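Interphotoreceptor retinoid-binding protein (Xenopus laevis, PDB 1J7X) probably binds retinoids and carries them through the interphotoreceptor matrix between the photoreceptors and the neighbouring pigment epithelium. Local coordinates at residues N17-F21 / V258-N262; V130-E135 / V194-P198. All coordinates share one frame. Numbering follows the deposited sequence.

Contact 1 (N17-F21 / V258-N262)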
loop_
_atom_site.group_PDB
_atom_site.type_symbol
_atom_site.label_atom_id
_atom_site.label_comp_id
_atom_site.label_asym_id
_atom_site.label_seq_id
_atom_site.Cartn_x
_atom_site.Cartn_y
_atom_site.Cartn_z
ATOM N N ASN A 17 -0.070 14.336 -19.686
ATOM C CA ASN A 17 1.237 13.725 -19.586
ATOM C C ASN A 17 1.479 12.825 -18.376
ATOM O O ASN A 17 2.359 12.012 -18.433
ATOM C CB ASN A 17 2.254 14.779 -19.571
ATOM C CG ASN A 17 2.224 15.596 -20.865
ATOM O OD1 ASN A 17 2.237 15.009 -21.974
ATOM N ND2 ASN A 17 2.194 16.917 -20.734
ATOM N N ASN A 18 0.638 12.923 -17.362
ATOM C CA ASN A 18 0.886 12.126 -16.124
ATOM C C ASN A 18 -0.200 11.202 -15.582
ATOM O O ASN A 18 0.114 10.238 -14.892
ATOM C CB ASN A 18 1.338 13.065 -15.044
ATOM C CG ASN A 18 2.490 13.976 -15.493
ATOM O OD1 ASN A 18 2.293 15.133 -15.904
ATOM N ND2 ASN A 18 3.661 13.532 -15.280
ATOM N N TYR A 19 -1.458 11.507 -15.852
ATOM C CA TYR A 19 -2.564 10.776 -15.211
ATOM C C TYR A 19 -2.511 9.311 -15.609
ATOM O O TYR A 19 -2.617 8.974 -16.822
ATOM C CB TYR A 19 -3.902 11.390 -15.607
ATOM C CG TYR A 19 -5.088 10.730 -15.030
ATOM C CD1 TYR A 19 -5.085 10.328 -13.686
ATOM C CD2 TYR A 19 -6.235 10.540 -15.738
ATOM C CE1 TYR A 19 -6.169 9.784 -13.107
ATOM C CE2 TYR A 19 -7.316 9.851 -15.160
ATOM C CZ TYR A 19 -7.302 9.561 -13.776
ATOM O OH TYR A 19 -8.392 8.942 -13.226
ATOM N N ALA A 20 -2.436 8.441 -14.612
ATOM C CA ALA A 20 -2.352 6.996 -14.890
ATOM C C ALA A 20 -3.335 6.435 -15.908
ATOM O O ALA A 20 -3.004 5.508 -16.635
ATOM C CB ALA A 20 -2.513 6.207 -13.649
ATOM N N PHE A 21 -4.556 6.931 -15.911
ATOM C CA PHE A 21 -5.600 6.433 -16.809
ATOM C C PHE A 21 -5.572 7.277 -18.113
ATOM O O PHE A 21 -6.459 8.054 -18.335
ATOM C CB PHE A 21 -6.953 6.531 -16.184
ATOM C CG PHE A 21 -7.295 5.433 -15.207
ATOM C CD1 PHE A 21 -7.501 4.145 -15.645
ATOM C CD2 PHE A 21 -7.428 5.696 -13.861
ATOM C CE1 PHE A 21 -7.823 3.218 -14.823
ATOM C CE2 PHE A 21 -7.745 4.725 -13.020
ATOM C CZ PHE A 21 -7.948 3.483 -13.466
ATOM N N VAL A 258 -1.838 13.889 -8.666
ATOM C CA VAL A 258 -2.194 13.023 -9.771
ATOM C C VAL A 258 -1.658 11.618 -9.682
ATOM O O VAL A 258 -0.451 11.410 -9.496
ATOM C CB VAL A 258 -1.699 13.657 -11.119
ATOM C CG1 VAL A 258 -2.084 12.783 -12.257
ATOM C CG2 VAL A 258 -2.257 15.037 -11.269
ATOM N N PRO A 259 -2.532 10.605 -9.763
ATOM C CA PRO A 259 -2.009 9.258 -9.734
ATOM C C PRO A 259 -1.284 8.960 -11.006
ATOM O O PRO A 259 -1.859 9.168 -12.015
ATOM C CB PRO A 259 -3.258 8.398 -9.578
ATOM C CG PRO A 259 -4.345 9.253 -10.246
ATOM C CD PRO A 259 -4.005 10.613 -9.808
ATOM N N ILE A 260 -0.000 8.635 -10.938
ATOM C CA ILE A 260 0.780 8.329 -12.129
ATOM C C ILE A 260 0.903 6.841 -12.317
ATOM O O ILE A 260 1.338 6.365 -13.340
ATOM C CB ILE A 260 2.169 8.929 -12.033
ATOM C CG1 ILE A 260 2.944 8.232 -10.855
ATOM C CG2 ILE A 260 2.150 10.451 -11.796
ATOM C CD1 ILE A 260 4.411 8.623 -10.785
ATOM N N ILE A 261 0.455 6.047 -11.344
ATOM C CA ILE A 261 0.554 4.643 -11.475
ATOM C C ILE A 261 -0.740 3.975 -11.225
ATOM O O ILE A 261 -1.464 4.346 -10.244
ATOM C CB ILE A 261 1.568 4.173 -10.363
ATOM C CG1 ILE A 261 2.991 4.446 -10.785
ATOM C CG2 ILE A 261 1.388 2.716 -10.074
ATOM C CD1 ILE A 261 4.016 4.350 -9.702
ATOM N N ASN A 262 -1.045 2.935 -11.953
ATOM C CA ASN A 262 -2.226 2.138 -11.706
ATOM C C ASN A 262 -1.727 0.816 -11.182
ATOM O O ASN A 262 -0.647 0.323 -11.638
ATOM C CB ASN A 262 -3.102 1.944 -12.993
ATOM C CG ASN A 262 -4.243 2.965 -13.050
ATOM O OD1 ASN A 262 -4.635 3.528 -11.970
ATOM N ND2 ASN A 262 -4.637 3.362 -14.228
#

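Contact 2 (V130-E135 / V194-P198)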
loop_
_atom_site.group_PDB
_atom_site.type_symbol
_atom_site.label_atom_id
_atom_site.label_comp_id
_atom_site.label_asym_id
_atom_site.label_seq_id
_atom_site.Cartn_x
_atom_site.Cartn_y
_atom_site.Cartn_z
ATOM N N VAL A 130 15.670 -15.357 9.515
ATOM C CA VAL A 130 15.392 -16.786 9.626
ATOM C C VAL A 130 15.224 -17.255 11.068
ATOM O O VAL A 130 14.320 -18.075 11.393
ATOM C CB VAL A 130 16.501 -17.631 8.972
ATOM C CG1 VAL A 130 16.329 -19.088 9.311
ATOM C CG2 VAL A 130 16.546 -17.427 7.452
ATOM N N ASN A 131 16.132 -16.783 11.934
ATOM C CA ASN A 131 16.148 -17.182 13.322
ATOM C C ASN A 131 15.028 -16.478 14.109
ATOM O O ASN A 131 14.407 -17.058 14.967
ATOM C CB ASN A 131 17.495 -16.769 13.963
ATOM C CG ASN A 131 18.651 -17.536 13.387
ATOM O OD1 ASN A 131 18.491 -18.722 13.087
ATOM N ND2 ASN A 131 19.824 -16.876 13.239
ATOM N N THR A 132 14.771 -15.196 13.818
ATOM C CA THR A 132 13.761 -14.462 14.607
ATOM C C THR A 132 12.318 -14.794 14.208
ATOM O O THR A 132 11.419 -14.897 15.050
ATOM C CB THR A 132 14.051 -13.025 14.453
ATOM O OG1 THR A 132 15.390 -12.770 14.908
ATOM C CG2 THR A 132 13.157 -12.064 15.319
ATOM N N VAL A 133 12.098 -14.991 12.957
ATOM C CA VAL A 133 10.710 -15.102 12.468
ATOM C C VAL A 133 10.391 -16.454 11.913
ATOM O O VAL A 133 9.645 -17.156 12.497
ATOM C CB VAL A 133 10.422 -14.055 11.407
ATOM C CG1 VAL A 133 8.962 -14.199 10.876
ATOM C CG2 VAL A 133 10.663 -12.722 11.949
ATOM N N TRP A 134 10.995 -16.845 10.786
ATOM C CA TRP A 134 10.596 -17.980 10.039
ATOM C C TRP A 134 10.676 -19.325 10.789
ATOM O O TRP A 134 9.765 -20.107 10.714
ATOM C CB TRP A 134 11.306 -18.019 8.673
ATOM C CG TRP A 134 11.109 -16.675 7.943
ATOM C CD1 TRP A 134 12.070 -15.838 7.553
ATOM C CD2 TRP A 134 9.865 -16.046 7.615
ATOM N NE1 TRP A 134 11.514 -14.699 6.995
ATOM C CE2 TRP A 134 10.153 -14.840 6.992
ATOM C CE3 TRP A 134 8.511 -16.410 7.799
ATOM C CZ2 TRP A 134 9.155 -13.960 6.617
ATOM C CZ3 TRP A 134 7.516 -15.590 7.323
ATOM C CH2 TRP A 134 7.872 -14.363 6.762
ATOM N N GLU A 135 11.759 -19.511 11.512
ATOM C CA GLU A 135 11.915 -20.774 12.279
ATOM C C GLU A 135 10.972 -20.825 13.446
ATOM O O GLU A 135 10.239 -21.788 13.531
ATOM C CB GLU A 135 13.361 -20.973 12.709
ATOM C CG GLU A 135 13.428 -22.249 13.681
ATOM C CD GLU A 135 12.949 -23.573 13.099
ATOM O OE1 GLU A 135 13.027 -23.808 11.884
ATOM O OE2 GLU A 135 12.491 -24.479 13.930
ATOM N N VAL A 194 12.942 -18.437 -1.320
ATOM C CA VAL A 194 13.168 -17.502 -0.238
ATOM C C VAL A 194 14.274 -18.061 0.706
ATOM O O VAL A 194 14.556 -19.290 0.670
ATOM C CB VAL A 194 11.856 -17.283 0.602
ATOM C CG1 VAL A 194 10.765 -16.636 -0.398
ATOM C CG2 VAL A 194 11.387 -18.511 1.297
ATOM N N LEU A 195 14.768 -17.231 1.590
ATOM C CA LEU A 195 15.778 -17.699 2.531
ATOM C C LEU A 195 14.981 -18.062 3.817
ATOM O O LEU A 195 14.350 -17.192 4.455
ATOM C CB LEU A 195 16.810 -16.597 2.785
ATOM C CG LEU A 195 18.006 -17.072 3.578
ATOM C CD1 LEU A 195 18.836 -17.922 2.686
ATOM C CD2 LEU A 195 18.811 -16.049 4.180
ATOM N N GLY A 196 15.184 -19.271 4.257
ATOM C CA GLY A 196 14.507 -19.677 5.489
ATOM C C GLY A 196 13.217 -20.352 5.098
ATOM O O GLY A 196 12.909 -20.428 3.916
ATOM N N LYS A 197 12.525 -20.940 6.065
ATOM C CA LYS A 197 11.348 -21.768 5.784
ATOM C C LYS A 197 10.130 -20.927 5.494
ATOM O O LYS A 197 9.759 -20.047 6.257
ATOM C CB LYS A 197 10.999 -22.592 7.000
ATOM C CG LYS A 197 12.027 -23.713 7.298
ATOM C CD LYS A 197 11.785 -24.327 8.647
ATOM C CE LYS A 197 12.793 -25.393 8.943
ATOM N NZ LYS A 197 12.698 -25.713 10.413
ATOM N N PRO A 198 9.525 -21.104 4.336
ATOM C CA PRO A 198 8.287 -20.373 4.068
ATOM C C PRO A 198 7.221 -20.882 5.028
ATOM O O PRO A 198 7.275 -22.023 5.539
ATOM C CB PRO A 198 7.970 -20.737 2.583
ATOM C CG PRO A 198 8.717 -21.819 2.277
ATOM C CD PRO A 198 9.998 -21.777 3.117
HETATM O O HOH W 1 7.979 -20.184 8.466
#

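Contact 1 (N17-F21 / V258-N262)
Start with the backbone, since one hydrogen bond ties the two segments: Ala20 N donates to Pro259 O at 2.8 Å and 160°, just where Tyr19 has broken the helical geometry of helix 2-18. Next to it, Asn18 O takes a CA-H...O contact from Ile260 CA at 3.4 Å. The bond falls at an interruption of strand 254-265, where Ile260 turns to phi/psi -99/-8 between the two extended halves. This strand belongs to the antiparallel sheet that it shares with 64-67, 173-179 and 244-248, so the end of a helix from the N-terminal family region docks on a break in a strand of the S41 family region.

Apolar contacts flank the bond. Val258 CG1 packs 4.1 Å from Tyr19 CB, and Pro259 CG meets the edge of the Tyr19 ring, 3.4 Å from CE1; the phenol's OH goes on to hydrogen-bond Asp60. Ala20 CB points toward the strand break, 3.7 Å from both Ile260 C and Ile261 C.

The last group is polar against aromatic. Asn262 ND2 sits over one face of the Phe21 ring, 3.2 Å from CE1, while Asn262 OD1 is held by Arg62 and Arg24 makes a cation-pi contact with the same ring.

Contact 2 (V130-E135 / V194-P198)
Three side chains of helix 119-137 meet the loop: Val130, Trp134 and Glu135. Val130, with chi1 t, sets CG2 3.6 Å from Gly196 CA and 3.7 Å from Leu195 O, and the same methyl touches Leu195 CG at 4.2 Å. Gly196 suits this spot on two counts. A CB there would lie 2.7 Å from Val130 CG2, a clash, and the backbone at phi/psi 94/172 would jam it against the preceding carbonyl.

One turn on, Trp134 also points its CA-CB bond at the loop, and its CB comes within 3.5 Å of Lys197 O. With chi1 m and chi2 120° the indole lies beside the loop, its CD1 4.1 Å from Leu195 O and its ring stacked with Tyr164, whose hydroxyl hydrogen-bonds Leu195 O. The helix widens here into a pi-type turn, in which Glu135 N bonds Val130 O at 2.9 Å, an i+5 to i pairing. This is a helix-to-loop contact at the surface of the S41-like, ClpP/crotonase-clan part of the chain, joining helix 119-137 to the connection between strands 186-189 and 204-209.

Lys197 leaves its backbone with chi1 m and then runs fully extended, chi2 to chi4 all t, which carries NZ across to Glu135. The glutamate bends to meet it, chi1 t but chi2 p, and the salt bridge from Lys197 NZ to Glu135 OE1 is modelled very short, at 2.4 Å. Between the backbones, water 1 donates to Trp134 O (2.9 Å) and to Lys197 O (2.8 Å).

The two contacts lie on opposite sides of the chain's centre, their own centres 37 Å apart and their nearest atoms about 23 Å apart, so they do not touch. In sequence, both segments of contact 2 fall between the two of contact 1: 17-21, then 130-135 and 194-198, then 258-262. They share no helix or strand. Contact 1 joins the end of helix 2-18, in the N-terminal family region, to strand 254-265, in the S41 region, whereas contact 2 stays within the S41 region, where its loop leads from strand 186-189 of the antiparallel sheet to strand 204-209 of the mixed sheet. Contact 1 is buried; contact 2 lies at the surface.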